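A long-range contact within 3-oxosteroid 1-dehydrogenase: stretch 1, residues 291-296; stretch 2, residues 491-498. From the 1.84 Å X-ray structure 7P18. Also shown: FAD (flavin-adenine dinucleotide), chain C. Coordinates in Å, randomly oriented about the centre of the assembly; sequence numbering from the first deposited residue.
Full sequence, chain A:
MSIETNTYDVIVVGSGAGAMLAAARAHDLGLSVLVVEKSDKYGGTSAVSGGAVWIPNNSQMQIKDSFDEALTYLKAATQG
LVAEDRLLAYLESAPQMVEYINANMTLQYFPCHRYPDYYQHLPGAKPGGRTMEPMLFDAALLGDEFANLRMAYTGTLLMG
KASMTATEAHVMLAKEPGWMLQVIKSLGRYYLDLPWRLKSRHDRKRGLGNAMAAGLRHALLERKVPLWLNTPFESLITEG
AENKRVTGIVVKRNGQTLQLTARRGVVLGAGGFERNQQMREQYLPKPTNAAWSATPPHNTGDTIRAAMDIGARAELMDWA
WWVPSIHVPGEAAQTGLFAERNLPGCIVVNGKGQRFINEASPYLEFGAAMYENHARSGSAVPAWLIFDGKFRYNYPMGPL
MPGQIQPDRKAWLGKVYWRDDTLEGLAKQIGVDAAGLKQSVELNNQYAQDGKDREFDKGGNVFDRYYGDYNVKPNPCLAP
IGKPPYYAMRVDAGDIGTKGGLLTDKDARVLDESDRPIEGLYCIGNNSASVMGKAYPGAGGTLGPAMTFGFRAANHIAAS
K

Stretch 1, residues 291-296: AWSATP
Stretch 2 (491-498) VDAGDIGT

Two segments whose touching residues are at least 200 apart in sequence run side by side here, their end-to-end directions (CA 292 to 295 against CA 492 to 497) 29° apart, and bury 381 Å² between them. Stretch 1 leaves a 3-10 turn at Trp292 (phi/psi -79/-9) and continues as loop; stretch 2 arrives as a strand and turns a corner at Ile496 and Gly497. The register is set by CA-CA distances of 4.6 Å for Trp292-Gly494 and 5.4 Å for Ala294-Ile496. A single backbone hydrogen bond locks it: Ala294 N to Asp495 O, 2.9 Å, nearly straight at 167°.

Trp292 covers the most surface. Its CB points toward the strand, and chi1 m (-59°) with chi2 -18° lays one indole face against Asp492 (chi1 m, -78°), whose CB sits 4.0 Å from the five-membered ring centroid in a CH-pi contact. The ring edge meets the backbone: Trp292 CE3 lies 3.5 Å from Ala493 O. At the backbone the chains come so close that Trp292 O is 3.2 Å from Gly494 CA; an ideal CB on Gly494 would stand 2.7 Å from that oxygen, a clash, so this position has no room for a side chain.

Asp495 is the polar hub. Its CA-to-CB bond points sideways, but chi1 p (68°) and chi2 70° bring the carboxylate nearer. Asp495 OD1 accepts from Ser293 OG (2.6 Å; Ser293 chi1 t, -172°) and from Gly497 N (2.9 Å), so one oxygen both ties the stretches together and braces the corner. Thr295 N donates to Ser293 OG at 3.3 Å, within stretch 1.

Thr295 (chi1 p, 59°) turns CG2 onto the corner, 3.4 Å from Ile496 C. Gly497, at phi/psi 130/162, adopts angles that call for glycine. Ile496 points its CB away, and its CD1 reaches FAD C1' at 3.4 Å.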

# COMPACT_ATOMS: atom_id res chain seq x y z
N ALA A 291 -10.81 6.07 11.11
CA ALA A 291 -11.21 7.06 10.09
C ALA A 291 -9.98 7.58 9.34
O ALA A 291 -10.14 8.07 8.24
CB ALA A 291 -11.93 8.24 10.77
N TRP A 292 -8.79 7.51 9.94
CA TRP A 292 -7.57 8.06 9.31
C TRP A 292 -7.02 7.10 8.25
O TRP A 292 -6.10 7.52 7.50
CB TRP A 292 -6.52 8.36 10.36
CG TRP A 292 -6.96 9.33 11.41
CD1 TRP A 292 -8.00 10.21 11.34
CD2 TRP A 292 -6.37 9.47 12.70
NE1 TRP A 292 -8.09 10.89 12.51
CE2 TRP A 292 -7.14 10.46 13.37
CE3 TRP A 292 -5.33 8.83 13.39
CZ2 TRP A 292 -6.83 10.86 14.66
CZ3 TRP A 292 -5.02 9.26 14.66
CH2 TRP A 292 -5.76 10.25 15.28
N SER A 293 -7.55 5.89 8.16
CA SER A 293 -7.04 4.86 7.23
C SER A 293 -7.35 5.26 5.79
O SER A 293 -8.38 5.90 5.56
CB SER A 293 -7.59 3.49 7.57
OG SER A 293 -6.95 2.48 6.77
N ALA A 294 -6.50 4.81 4.85
CA ALA A 294 -6.64 4.97 3.39
C ALA A 294 -7.26 3.71 2.77
O ALA A 294 -7.43 3.68 1.58
CB ALA A 294 -5.28 5.25 2.80
N THR A 295 -7.61 2.71 3.57
CA THR A 295 -8.05 1.39 3.08
C THR A 295 -9.55 1.38 2.80
O THR A 295 -10.29 2.26 3.29
CB THR A 295 -7.76 0.29 4.10
OG1 THR A 295 -8.45 0.62 5.32
CG2 THR A 295 -6.27 0.16 4.37
N PRO A 296 -10.03 0.36 2.08
CA PRO A 296 -11.46 0.09 2.02
C PRO A 296 -12.04 -0.30 3.39
O PRO A 296 -11.34 -0.35 4.40
CB PRO A 296 -11.58 -1.04 0.99
CG PRO A 296 -10.30 -0.95 0.18
CD PRO A 296 -9.26 -0.50 1.18
N VAL A 491 -2.47 16.67 8.33
CA VAL A 491 -1.88 15.34 8.07
C VAL A 491 -2.19 14.42 9.27
O VAL A 491 -1.58 14.57 10.36
CB VAL A 491 -0.38 15.48 7.76
CG1 VAL A 491 0.20 14.14 7.57
CG2 VAL A 491 -0.16 16.28 6.48
N ASP A 492 -3.07 13.48 9.05
CA ASP A 492 -3.43 12.48 10.08
C ASP A 492 -2.42 11.33 10.06
O ASP A 492 -1.80 11.07 8.99
CB ASP A 492 -4.85 11.97 9.83
CG ASP A 492 -5.92 12.95 10.30
OD1 ASP A 492 -5.76 13.45 11.41
OD2 ASP A 492 -6.88 13.20 9.53
N ALA A 493 -2.26 10.64 11.18
CA ALA A 493 -1.42 9.39 11.22
C ALA A 493 -2.25 8.27 10.61
O ALA A 493 -2.84 7.49 11.39
CB ALA A 493 -1.01 9.08 12.64
N GLY A 494 -2.37 8.27 9.28
CA GLY A 494 -3.10 7.27 8.51
C GLY A 494 -2.32 5.96 8.35
O GLY A 494 -1.25 5.81 8.93
N ASP A 495 -2.90 5.05 7.59
CA ASP A 495 -2.34 3.72 7.32
C ASP A 495 -2.90 3.21 6.00
O ASP A 495 -3.94 3.68 5.54
CB ASP A 495 -2.65 2.75 8.47
CG ASP A 495 -4.12 2.43 8.57
OD1 ASP A 495 -4.64 1.73 7.67
OD2 ASP A 495 -4.76 3.04 9.47
N ILE A 496 -2.21 2.25 5.42
CA ILE A 496 -2.64 1.43 4.28
C ILE A 496 -2.85 -0.01 4.75
O ILE A 496 -2.87 -0.92 3.91
CB ILE A 496 -1.61 1.58 3.14
CG1 ILE A 496 -0.21 1.08 3.50
CG2 ILE A 496 -1.57 3.05 2.73
CD1 ILE A 496 0.84 1.27 2.38
N GLY A 497 -3.14 -0.20 6.03
CA GLY A 497 -3.32 -1.54 6.64
C GLY A 497 -2.50 -1.66 7.90
O GLY A 497 -1.57 -0.89 8.07
N THR A 498 -2.82 -2.65 8.75
CA THR A 498 -1.96 -3.04 9.87
C THR A 498 -0.81 -3.93 9.35
O THR A 498 -0.94 -4.55 8.28
CB THR A 498 -2.84 -3.67 10.97
OG1 THR A 498 -3.67 -4.61 10.29
CG2 THR A 498 -3.67 -2.59 11.64
PA FAD C . -6.46 -6.77 0.97
O1A FAD C . -5.87 -6.42 -0.34
O2A FAD C . -7.17 -5.62 1.63
O5B FAD C . -7.46 -7.98 0.72
C5B FAD C . -8.16 -8.55 1.86
C4B FAD C . -9.53 -8.97 1.40
O4B FAD C . -10.11 -9.84 2.41
C3B FAD C . -10.54 -7.82 1.18
O3B FAD C . -11.16 -7.93 -0.10
C2B FAD C . -11.52 -7.98 2.34
O2B FAD C . -12.80 -7.43 2.06
C1B FAD C . -11.46 -9.49 2.58
N9A FAD C . -11.91 -9.91 3.91
C8A FAD C . -11.79 -9.26 5.11
N7A FAD C . -12.41 -9.90 6.10
C5A FAD C . -12.92 -11.05 5.51
C6A FAD C . -13.66 -12.14 6.02
N6A FAD C . -14.10 -12.23 7.28
N1A FAD C . -14.00 -13.12 5.16
C2A FAD C . -13.60 -13.01 3.89
N3A FAD C . -12.96 -12.01 3.27
C4A FAD C . -12.62 -11.06 4.17
N1 FAD C . 1.51 -1.85 -1.02
C2 FAD C . 2.49 -2.24 -1.87
O2 FAD C . 3.28 -3.15 -1.56
N3 FAD C . 2.61 -1.70 -3.09
C4 FAD C . 1.96 -0.53 -3.44
O4 FAD C . 2.04 -0.15 -4.61
C4X FAD C . 0.95 -0.05 -2.57
N5 FAD C . 0.28 1.04 -2.89
C5X FAD C . -0.74 1.43 -2.06
C6 FAD C . -1.55 2.53 -2.42
C7 FAD C . -2.67 2.89 -1.70
C7M FAD C . -3.53 4.06 -2.12
C8 FAD C . -3.05 2.09 -0.60
C8M FAD C . -4.30 2.44 0.20
C9 FAD C . -2.23 1.06 -0.18
C9A FAD C . -1.10 0.67 -0.92
N10 FAD C . -0.26 -0.39 -0.53
C10 FAD C . 0.77 -0.80 -1.36
C1' FAD C . -0.61 -1.24 0.61
C2' FAD C . -1.36 -2.50 0.10
O2' FAD C . -2.49 -2.17 -0.71
C3' FAD C . -1.81 -3.42 1.24
O3' FAD C . -0.83 -3.51 2.28
C4' FAD C . -2.18 -4.79 0.71
O4' FAD C . -3.14 -4.61 -0.32
C5' FAD C . -2.72 -5.74 1.76
O5' FAD C . -3.11 -6.94 1.06
P FAD C . -3.95 -8.06 1.80
O1P FAD C . -4.16 -9.06 0.74
O2P FAD C . -3.42 -8.41 3.11
O3P FAD C . -5.39 -7.33 2.05